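Local coordinates for protein GNAT family acetyltransferase (Mycobacterium smegmatis, PDB 6C30) that probably transfers an acetyl group from acetyl-coenzyme A to an amino group, as a RimJ-type member of the GNAT N-acetyltransferase family, at residues D95-G100 with S123-G128; F90-D95 with G128-A133. One frame throughout, in Å; residues are numbered along the deposited sequence.

Contact 1. Residues D95-G100 with S123-G128; sequences DGEFVG and SSRTGG
In this GNAT domain the turn end of the hairpin 88-94/97-105 meets the loop that precedes helix 130-143, and R125 spans the gap to V99 and E97. The example illustrates how an arginine can lie beside an apolar neighbour and reach an acid through water, without a direct salt bridge. R125 bends at its second torsion (chi2 -83°) and then runs out extended, which carries the guanidinium past V99 toward E97. On the way NE passes V99 CG1 at 4.3 Å, an oblique approach that is neither stacking nor hydrogen bonding. E97 reaches across at roughly a right angle to the arginine, its carboxylate plane turned 75° from the guanidinium. E97 OE1 stops 4.1 Å from R125 NH2 and stands well out of the guanidinium plane. A water closes the link. It donates to E97 OE1 over a short 2.5 Å, and at the in-plane edge of the guanidinium it accepts a weak bond from R125 NH2 of 2.8 Å. D95, in the hairpin turn, keeps OD2 6.2 Å from R125 NH1 and forms a salt bridge with R35 of the second subunit. With no N-H aimed at the carboxylate, the attraction between E97 and R125 is probably electrostatic and screened by solvent at this exposed edge, the water carrying what hydrogen bonding there is.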
ATOM      1  N   ASP A  95      -4.132  -0.891   7.110  1.00 13.73           N
ATOM      2  CA  ASP A  95      -4.890  -1.724   6.165  1.00 14.63           C
ATOM      3  C   ASP A  95      -5.238  -0.910   4.908  1.00 14.43           C
ATOM      4  O   ASP A  95      -6.353  -0.950   4.383  1.00 14.50           O
ATOM      5  CB  ASP A  95      -6.144  -2.305   6.837  1.00 13.97           C
ATOM      6  CG  ASP A  95      -5.804  -3.146   8.069  1.00 14.55           C
ATOM      7  OD1 ASP A  95      -4.766  -3.835   8.044  1.00 15.71           O
ATOM      8  OD2 ASP A  95      -6.570  -3.091   9.062  1.00 17.04           O
ATOM      9  N   GLY A  96      -4.242  -0.164   4.442  1.00 13.59           N
ATOM     10  CA  GLY A  96      -4.353   0.602   3.213  1.00 15.40           C
ATOM     11  C   GLY A  96      -5.023   1.965   3.332  1.00 13.93           C
ATOM     12  O   GLY A  96      -5.046   2.711   2.348  1.00 16.21           O
ATOM     13  N   GLU A  97      -5.573   2.289   4.502  1.00 12.68           N
ATOM     14  CA  GLU A  97      -6.313   3.534   4.688  1.00 13.64           C
ATOM     15  C   GLU A  97      -5.469   4.607   5.347  1.00 12.41           C
ATOM     16  O   GLU A  97      -4.755   4.341   6.302  1.00 12.77           O
ATOM     17  CB  GLU A  97      -7.565   3.292   5.539  1.00 15.58           C
ATOM     18  CG  GLU A  97      -8.579   2.369   4.888  1.00 25.56           C
ATOM     19  CD  GLU A  97      -9.859   2.235   5.696  1.00 30.30           C
ATOM     20  OE1 GLU A  97      -9.837   2.514   6.918  1.00 29.29           O
ATOM     21  OE2 GLU A  97     -10.894   1.872   5.094  1.00 30.10           O
ATOM     22  N   PHE A  98      -5.570   5.827   4.826  1.00 12.53           N
ATOM     23  CA  PHE A  98      -4.986   7.009   5.465  1.00 12.61           C
ATOM     24  C   PHE A  98      -5.461   7.104   6.912  1.00 12.05           C
ATOM     25  O   PHE A  98      -6.667   7.234   7.141  1.00 12.68           O
ATOM     26  CB  PHE A  98      -5.415   8.251   4.675  1.00 12.15           C
ATOM     27  CG  PHE A  98      -4.839   9.578   5.167  1.00 10.74           C
ATOM     28  CD1 PHE A  98      -4.007  10.317   4.345  1.00 12.91           C
ATOM     29  CD2 PHE A  98      -5.192  10.120   6.399  1.00 11.89           C
ATOM     30  CE1 PHE A  98      -3.490  11.550   4.759  1.00 12.73           C
ATOM     31  CE2 PHE A  98      -4.684  11.354   6.809  1.00 12.82           C
ATOM     32  CZ  PHE A  98      -3.826  12.060   5.987  1.00 11.60           C
ATOM     33  N   VAL A  99      -4.539   7.061   7.872  1.00 11.54           N
ATOM     34  CA  VAL A  99      -4.925   7.254   9.275  1.00 12.80           C
ATOM     35  C   VAL A  99      -4.037   8.275   9.978  1.00 12.26           C
ATOM     36  O   VAL A  99      -4.145   8.458  11.190  1.00 13.30           O
ATOM     37  CB  VAL A  99      -4.905   5.926  10.092  1.00 13.09           C
ATOM     38  CG1 VAL A  99      -5.963   4.933   9.566  1.00 14.85           C
ATOM     39  CG2 VAL A  99      -3.512   5.318  10.125  1.00 14.28           C
ATOM     40  N   GLY A 100      -3.172   8.952   9.226  1.00 11.76           N
ATOM     41  CA  GLY A 100      -2.349  10.000   9.804  1.00 11.67           C
ATOM     42  C   GLY A 100      -1.161  10.276   8.917  1.00 10.23           C
ATOM     43  O   GLY A 100      -1.113   9.815   7.768  1.00 11.27           O
ATOM     44  N   SER A 123      -7.663  10.127  15.970  1.00 14.51           N
ATOM     45  CA  SER A 123      -7.951   9.946  17.397  1.00 15.17           C
ATOM     46  C   SER A 123      -8.623   8.612  17.718  1.00 20.37           C
ATOM     47  O   SER A 123      -8.384   8.038  18.780  1.00 22.21           O
ATOM     48  CB  SER A 123      -8.827  11.094  17.907  1.00 17.93           C
ATOM     49  OG  SER A 123     -10.114  11.028  17.332  1.00 20.12           O
ATOM     50  N   SER A 124      -9.447   8.112  16.805  1.00 17.70           N
ATOM     51  CA  SER A 124     -10.144   6.846  17.041  1.00 20.60           C
ATOM     52  C   SER A 124      -9.196   5.656  16.953  1.00 25.47           C
ATOM     53  O   SER A 124      -9.578   4.524  17.267  1.00 27.72           O
ATOM     54  CB  SER A 124     -11.285   6.670  16.044  1.00 23.18           C
ATOM     55  OG  SER A 124     -10.794   6.568  14.723  1.00 26.75           O
ATOM     56  N   ARG A 125      -7.961   5.917  16.538  1.00 19.79           N
ATOM     57  CA  ARG A 125      -6.979   4.870  16.272  1.00 23.70           C
ATOM     58  C   ARG A 125      -5.778   4.929  17.217  1.00 23.11           C
ATOM     59  O   ARG A 125      -4.866   4.111  17.106  1.00 28.40           O
ATOM     60  CB  ARG A 125      -6.477   4.983  14.829  1.00 25.14           C
ATOM     61  CG  ARG A 125      -7.549   4.925  13.756  1.00 28.37           C
ATOM     62  CD  ARG A 125      -7.888   3.498  13.446  1.00 33.73           C
ATOM     63  NE  ARG A 125      -8.818   3.347  12.333  1.00 30.00           N
ATOM     64  CZ  ARG A 125      -9.398   2.189  12.044  1.00 27.59           C
ATOM     65  NH1 ARG A 125      -9.129   1.129  12.792  1.00 27.85           N
ATOM     66  NH2 ARG A 125     -10.239   2.085  11.023  1.00 28.39           N
ATOM     67  N   THR A 126      -5.757   5.902  18.127  1.00 24.48           N
ATOM     68  CA  THR A 126      -4.574   6.123  18.960  1.00 26.02           C
ATOM     69  C   THR A 126      -4.477   5.095  20.084  1.00 29.95           C
ATOM     70  O   THR A 126      -5.448   4.406  20.393  1.00 30.87           O
ATOM     71  CB  THR A 126      -4.549   7.547  19.562  1.00 30.84           C
ATOM     72  OG1 THR A 126      -5.796   7.817  20.211  1.00 27.82           O
ATOM     73  CG2 THR A 126      -4.297   8.598  18.474  1.00 25.75           C
ATOM     74  N   GLY A 127      -3.290   4.989  20.676  1.00 29.02           N
ATOM     75  CA  GLY A 127      -3.049   4.037  21.748  1.00 34.66           C
ATOM     76  C   GLY A 127      -3.157   2.587  21.306  1.00 36.29           C
ATOM     77  O   GLY A 127      -3.623   1.733  22.059  1.00 43.23           O
ATOM     78  N   GLY A 128      -2.718   2.304  20.084  1.00 28.83           N
ATOM     79  CA  GLY A 128      -2.776   0.954  19.550  1.00 25.58           C
ATOM     80  C   GLY A 128      -1.507   0.518  18.832  1.00 24.85           C
ATOM     81  O   GLY A 128      -1.489  -0.513  18.165  1.00 25.24           O
TER
HETATM   82  O   HOH W   1     -11.687   2.548   8.660  1.00 38.12           O

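Contact 2. Residues F90-D95 with G128-A133; sequences FVIELD and GGIATA
I130 presses its two branches against I92 and L94 where helix 130-143 of the GNAT fold begins to pack on strand 88-94. The helix and the glycine-rich turn before it correspond to the region that, in relatives, binds the pyrophosphate of acetyl-coenzyme A; G129, I130 and A131 fit the last three positions of the family's Q/R-x-x-G-x-G/A signature, though T126 stands where it has Q or R. The packing shows a recurring principle: one branched residue in the first turn of a helix can span two residues of a strand that are two apart and face the same way. I130 does this by dividing its branches. Its CG2, anti to the backbone N, meets the corresponding methyl of I92, with I130 CG2 3.6 Å from I92 CG2, and the two side chains cross at a slant. The longer arm leaves at roughly a right angle to CG2, extended beyond CG1 (chi2 173°), and brings I130 CD1 to 4.0 Å from L94 CD2, here nearly at a right angle. All three residues are buried, and V121 of strand 114-121 touches both isoleucines, so I130 packs against two strands of the sheet, 88-94 and 114-121. G129 occupies the N-cap position, and its carbonyl starts the helical bonding: A133 N donates to G129 O at 3.1 Å.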
ATOM      1  N   PHE A  90       5.310  11.509   4.514  1.00 11.48           N
ATOM      2  CA  PHE A  90       4.579  10.257   4.381  1.00 10.89           C
ATOM      3  C   PHE A  90       3.188  10.301   4.990  1.00 11.76           C
ATOM      4  O   PHE A  90       2.889  11.085   5.904  1.00 11.84           O
ATOM      5  CB  PHE A  90       5.333   9.104   5.056  1.00 11.84           C
ATOM      6  CG  PHE A  90       6.668   8.782   4.452  1.00 12.11           C
ATOM      7  CD1 PHE A  90       6.748   7.996   3.308  1.00 13.20           C
ATOM      8  CD2 PHE A  90       7.848   9.205   5.062  1.00 12.86           C
ATOM      9  CE1 PHE A  90       7.985   7.664   2.764  1.00 12.93           C
ATOM     10  CE2 PHE A  90       9.091   8.884   4.518  1.00 12.62           C
ATOM     11  CZ  PHE A  90       9.155   8.115   3.366  1.00 13.36           C
ATOM     12  N   VAL A  91       2.354   9.403   4.482  1.00 12.12           N
ATOM     13  CA  VAL A  91       1.065   9.060   5.069  1.00 10.70           C
ATOM     14  C   VAL A  91       1.233   7.743   5.810  1.00 11.34           C
ATOM     15  O   VAL A  91       1.927   6.831   5.331  1.00 11.53           O
ATOM     16  CB  VAL A  91      -0.024   8.939   3.987  1.00 10.12           C
ATOM     17  CG1 VAL A  91      -1.279   8.242   4.518  1.00 12.52           C
ATOM     18  CG2 VAL A  91      -0.348  10.326   3.428  1.00 11.88           C
ATOM     19  N   ILE A  92       0.618   7.659   6.989  1.00 11.23           N
ATOM     20  CA  ILE A  92       0.527   6.395   7.716  1.00 11.51           C
ATOM     21  C   ILE A  92      -0.725   5.674   7.256  1.00 12.32           C
ATOM     22  O   ILE A  92      -1.831   6.218   7.340  1.00 12.71           O
ATOM     23  CB  ILE A  92       0.462   6.606   9.244  1.00 11.69           C
ATOM     24  CG1 ILE A  92       1.616   7.480   9.737  1.00 11.92           C
ATOM     25  CG2 ILE A  92       0.423   5.242   9.963  1.00 13.01           C
ATOM     26  CD1 ILE A  92       1.432   7.967  11.171  1.00 13.84           C
ATOM     27  N   GLU A  93      -0.540   4.458   6.741  1.00 12.42           N
ATOM     28  CA  GLU A  93      -1.665   3.607   6.348  1.00 11.90           C
ATOM     29  C   GLU A  93      -1.908   2.510   7.373  1.00 12.87           C
ATOM     30  O   GLU A  93      -0.961   1.897   7.870  1.00 14.01           O
ATOM     31  CB  GLU A  93      -1.420   2.945   4.987  1.00 14.03           C
ATOM     32  CG  GLU A  93      -1.449   3.922   3.819  1.00 14.83           C
ATOM     33  CD  GLU A  93      -1.425   3.227   2.473  1.00 17.99           C
ATOM     34  OE1 GLU A  93      -1.131   2.008   2.416  1.00 19.64           O
ATOM     35  OE2 GLU A  93      -1.703   3.902   1.464  1.00 16.32           O
ATOM     36  N   LEU A  94      -3.179   2.286   7.683  1.00 12.77           N
ATOM     37  CA  LEU A  94      -3.620   1.095   8.398  1.00 13.40           C
ATOM     38  C   LEU A  94      -4.536   0.330   7.457  1.00 14.13           C
ATOM     39  O   LEU A  94      -5.573   0.846   7.040  1.00 13.68           O
ATOM     40  CB  LEU A  94      -4.352   1.457   9.686  1.00 14.16           C
ATOM     41  CG  LEU A  94      -4.941   0.258  10.432  1.00 15.53           C
ATOM     42  CD1 LEU A  94      -3.843  -0.618  11.020  1.00 16.37           C
ATOM     43  CD2 LEU A  94      -5.904   0.748  11.503  1.00 17.16           C
ATOM     44  N   ASP A  95      -4.132  -0.891   7.110  1.00 13.73           N
ATOM     45  CA  ASP A  95      -4.890  -1.724   6.165  1.00 14.63           C
ATOM     46  C   ASP A  95      -5.238  -0.910   4.908  1.00 14.43           C
ATOM     47  O   ASP A  95      -6.353  -0.950   4.383  1.00 14.50           O
ATOM     48  CB  ASP A  95      -6.144  -2.305   6.837  1.00 13.97           C
ATOM     49  CG  ASP A  95      -5.804  -3.146   8.069  1.00 14.55           C
ATOM     50  OD1 ASP A  95      -4.766  -3.835   8.044  1.00 15.71           O
ATOM     51  OD2 ASP A  95      -6.570  -3.091   9.062  1.00 17.04           O
ATOM     52  N   GLY A 128      -2.718   2.304  20.084  1.00 28.83           N
ATOM     53  CA  GLY A 128      -2.776   0.954  19.550  1.00 25.58           C
ATOM     54  C   GLY A 128      -1.507   0.518  18.832  1.00 24.85           C
ATOM     55  O   GLY A 128      -1.489  -0.513  18.165  1.00 25.24           O
ATOM     56  N   GLY A 129      -0.444   1.303  18.960  1.00 20.90           N
ATOM     57  CA  GLY A 129       0.827   0.963  18.344  1.00 18.84           C
ATOM     58  C   GLY A 129       1.051   1.512  16.942  1.00 14.89           C
ATOM     59  O   GLY A 129       2.069   1.216  16.310  1.00 16.94           O
ATOM     60  N   ILE A 130       0.104   2.305  16.439  1.00 16.17           N
ATOM     61  CA  ILE A 130       0.267   2.826  15.082  1.00 15.25           C
ATOM     62  C   ILE A 130       1.354   3.906  15.044  1.00 13.64           C
ATOM     63  O   ILE A 130       2.230   3.876  14.180  1.00 13.84           O
ATOM     64  CB  ILE A 130      -1.057   3.364  14.519  1.00 13.78           C
ATOM     65  CG1 ILE A 130      -2.069   2.220  14.362  1.00 16.41           C
ATOM     66  CG2 ILE A 130      -0.826   4.061  13.181  1.00 13.90           C
ATOM     67  CD1 ILE A 130      -3.462   2.680  13.967  1.00 16.91           C
ATOM     68  N   ALA A 131       1.329   4.820  16.005  1.00 13.65           N
ATOM     69  CA  ALA A 131       2.342   5.876  16.028  1.00 14.06           C
ATOM     70  C   ALA A 131       3.738   5.329  16.299  1.00 14.47           C
ATOM     71  O   ALA A 131       4.694   5.746  15.667  1.00 14.43           O
ATOM     72  CB  ALA A 131       1.988   6.931  17.047  1.00 14.03           C
ATOM     73  N   THR A 132       3.860   4.380  17.228  1.00 14.57           N
ATOM     74  CA  THR A 132       5.181   3.812  17.490  1.00 15.30           C
ATOM     75  C   THR A 132       5.700   3.064  16.261  1.00 13.63           C
ATOM     76  O   THR A 132       6.874   3.175  15.927  1.00 14.08           O
ATOM     77  CB  THR A 132       5.180   2.881  18.711  1.00 15.50           C
ATOM     78  OG1 THR A 132       4.166   1.882  18.549  1.00 17.27           O
ATOM     79  CG2 THR A 132       4.924   3.673  19.988  1.00 16.64           C
ATOM     80  N   ALA A 133       4.820   2.351  15.563  1.00 14.38           N
ATOM     81  CA  ALA A 133       5.229   1.675  14.338  1.00 13.86           C
ATOM     82  C   ALA A 133       5.656   2.658  13.252  1.00 13.39           C
ATOM     83  O   ALA A 133       6.644   2.430  12.552  1.00 14.86           O
ATOM     84  CB  ALA A 133       4.108   0.782  13.817  1.00 15.17           C
TER

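In the fold
Contacts 1 and 2 are neighbours, their centres about 6 Å apart, and contact 1 is nested along the chain inside the loop that contact 2 closes. Their strands pair in one hairpin: V99 N lies 2.9 Å from I92 O and G100 O 2.9 Å from I92 N, with V99 and G100 opposite I92 in a classic beta bulge. R125 NH1 of contact 1 packs 3.5 Å from L94 CD2 of contact 2. Both contacts pack this hairpin against the loop and helix start that, as in relatives, would probably bind the cofactor pyrophosphate, absent in this apo form. A glycerol, probably from the crystallisation liquor, hydrogen-bonds to E97 OE2 and to D95 O at the shared turn.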